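Long-range contact in putative oxidoreductase (PDB 3FHL), which is probably a nucleotide-dependent oxidoreductase of the Gfo/Idh/MocA family, pairing an NAD-binding Rossmann domain with a C-terminal alpha/beta domain: residues E148-F153 with R243-G248. Residues are numbered along the deposited sequence; the frame is centred on the assembly and turned at random.
Sequences EYESTF and RFALHG
R243 opens the second segment by reaching across to both S151 and F153. Its chain leaves with CG anti to the backbone N and bends at chi2 (75°), which brings the guanidinium back over the neighbouring strand. There R243 NH2 gives S151 OG a nearly straight hydrogen bond of 2.9 Å, lying in the guanidinium plane, while R243 CZ sits over one face of the F153 ring, 4.2 Å from its centroid, in a cation-pi contact. F244 CZ lies against the opposite guanidinium face, offset toward its rim, leaving the group flanked by two aromatic side chains that do not stack on it squarely. The backbone O of R243 also accepts from T152 N. R243 and F244 both face K255 on the next strand, a classic beta bulge.

F244 then turns its ring edge to Y149 OH, with CE2 3.3 Å from that oxygen; the two rings meet obliquely, planes 51° apart. A245 and E150 form a hydrogen-bonded antiparallel pair, E150 N to A245 O (2.9 Å) and A245 N to E150 O. L246 points to the same side of the sheet as Y149, its CG 3.9 Å from Y149 CD1. H247 closes a second hydrogen-bonded pair with E148. Its CD2 lies near E148 OE1 (3.6 Å) and E150 OE2, but these carboxylates form salt bridges to K232 of the second subunit; H247 ND1 is hydrogen-bonded to S252 OG, and NE2 to E241 of the second subunit.

In the mixed sheet of the C-terminal domain, 228-234 flanks 146-154 and 252-255 flanks 244-248. Helices 180-191 and 129-139 pack on the Y149, S151, F244 and L246 face; the E148, E150 and H247 face meets the second subunit.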
# COMPACT_ATOMS: atom_id res chain seq x y z
N GLU C 148 4.33 9.62 -7.64
CA GLU C 148 3.55 8.82 -6.70
C GLU C 148 3.59 9.38 -5.29
O GLU C 148 4.63 9.83 -4.83
CB GLU C 148 4.03 7.35 -6.70
CG GLU C 148 3.25 6.45 -5.73
CD GLU C 148 3.44 4.96 -5.97
OE1 GLU C 148 4.55 4.54 -6.37
OE2 GLU C 148 2.46 4.21 -5.74
N TYR C 149 2.44 9.33 -4.61
CA TYR C 149 2.27 9.86 -3.27
C TYR C 149 1.51 8.81 -2.48
O TYR C 149 0.38 8.46 -2.82
CB TYR C 149 1.43 11.15 -3.35
CG TYR C 149 0.99 11.78 -2.05
CD1 TYR C 149 1.82 12.69 -1.38
CD2 TYR C 149 -0.27 11.51 -1.51
CE1 TYR C 149 1.41 13.30 -0.22
CE2 TYR C 149 -0.70 12.11 -0.34
CZ TYR C 149 0.14 13.02 0.30
OH TYR C 149 -0.27 13.61 1.46
N GLU C 150 2.15 8.33 -1.42
CA GLU C 150 1.53 7.37 -0.51
C GLU C 150 1.53 7.95 0.88
O GLU C 150 2.56 8.42 1.36
CB GLU C 150 2.31 6.06 -0.50
CG GLU C 150 2.32 5.36 -1.86
CD GLU C 150 3.43 4.34 -1.99
OE1 GLU C 150 3.60 3.49 -1.09
OE2 GLU C 150 4.14 4.40 -3.00
N SER C 151 0.38 7.88 1.53
CA SER C 151 0.25 8.45 2.86
C SER C 151 -0.53 7.44 3.71
O SER C 151 -1.64 7.06 3.37
CB SER C 151 -0.46 9.82 2.77
OG SER C 151 -0.89 10.31 4.03
N THR C 152 0.06 7.02 4.83
CA THR C 152 -0.49 5.95 5.63
C THR C 152 -0.40 6.22 7.13
O THR C 152 0.64 6.65 7.59
CB THR C 152 0.30 4.62 5.39
OG1 THR C 152 0.28 4.30 4.00
CG2 THR C 152 -0.26 3.42 6.22
N PHE C 153 -1.49 5.97 7.86
CA PHE C 153 -1.41 5.87 9.32
C PHE C 153 -1.40 4.41 9.79
O PHE C 153 -2.43 3.74 9.85
CB PHE C 153 -2.57 6.60 10.01
CG PHE C 153 -2.34 8.08 10.21
CD1 PHE C 153 -1.15 8.55 10.77
CD2 PHE C 153 -3.34 8.99 9.87
CE1 PHE C 153 -0.96 9.92 10.97
CE2 PHE C 153 -3.14 10.37 10.07
CZ PHE C 153 -1.96 10.82 10.61
N ARG C 243 4.82 6.53 6.97
CA ARG C 243 3.84 7.60 7.06
C ARG C 243 3.69 8.25 5.69
O ARG C 243 2.58 8.48 5.23
CB ARG C 243 4.27 8.63 8.13
CG ARG C 243 3.40 9.90 8.19
CD ARG C 243 2.04 9.68 8.84
NE ARG C 243 1.15 10.82 8.60
CZ ARG C 243 0.42 10.99 7.50
NH1 ARG C 243 -0.36 12.06 7.38
NH2 ARG C 243 0.47 10.09 6.53
N PHE C 244 4.82 8.51 5.04
CA PHE C 244 4.82 9.00 3.67
C PHE C 244 5.84 8.24 2.85
O PHE C 244 6.94 7.95 3.31
CB PHE C 244 5.17 10.49 3.60
CG PHE C 244 4.05 11.42 4.02
CD1 PHE C 244 4.12 12.09 5.24
CD2 PHE C 244 2.93 11.62 3.21
CE1 PHE C 244 3.07 12.95 5.65
CE2 PHE C 244 1.90 12.46 3.61
CZ PHE C 244 1.96 13.13 4.82
N ALA C 245 5.47 7.94 1.61
CA ALA C 245 6.45 7.50 0.63
C ALA C 245 6.11 8.24 -0.64
O ALA C 245 5.01 8.08 -1.17
CB ALA C 245 6.40 5.99 0.41
N LEU C 246 7.03 9.06 -1.10
CA LEU C 246 6.84 9.81 -2.33
C LEU C 246 7.91 9.39 -3.31
O LEU C 246 9.03 9.15 -2.91
CB LEU C 246 6.93 11.32 -2.07
CG LEU C 246 5.66 11.99 -1.52
CD1 LEU C 246 5.44 11.67 -0.07
CD2 LEU C 246 5.79 13.50 -1.67
N HIS C 247 7.54 9.32 -4.59
CA HIS C 247 8.49 8.90 -5.61
C HIS C 247 8.41 9.88 -6.74
O HIS C 247 7.33 10.26 -7.16
CB HIS C 247 8.16 7.47 -6.11
CG HIS C 247 8.29 6.41 -5.05
ND1 HIS C 247 9.49 6.10 -4.45
CD2 HIS C 247 7.37 5.61 -4.47
CE1 HIS C 247 9.30 5.17 -3.54
NE2 HIS C 247 8.02 4.85 -3.53
N GLY C 248 9.57 10.29 -7.24
CA GLY C 248 9.63 11.15 -8.42
C GLY C 248 10.63 10.63 -9.42
O GLY C 248 11.25 9.57 -9.20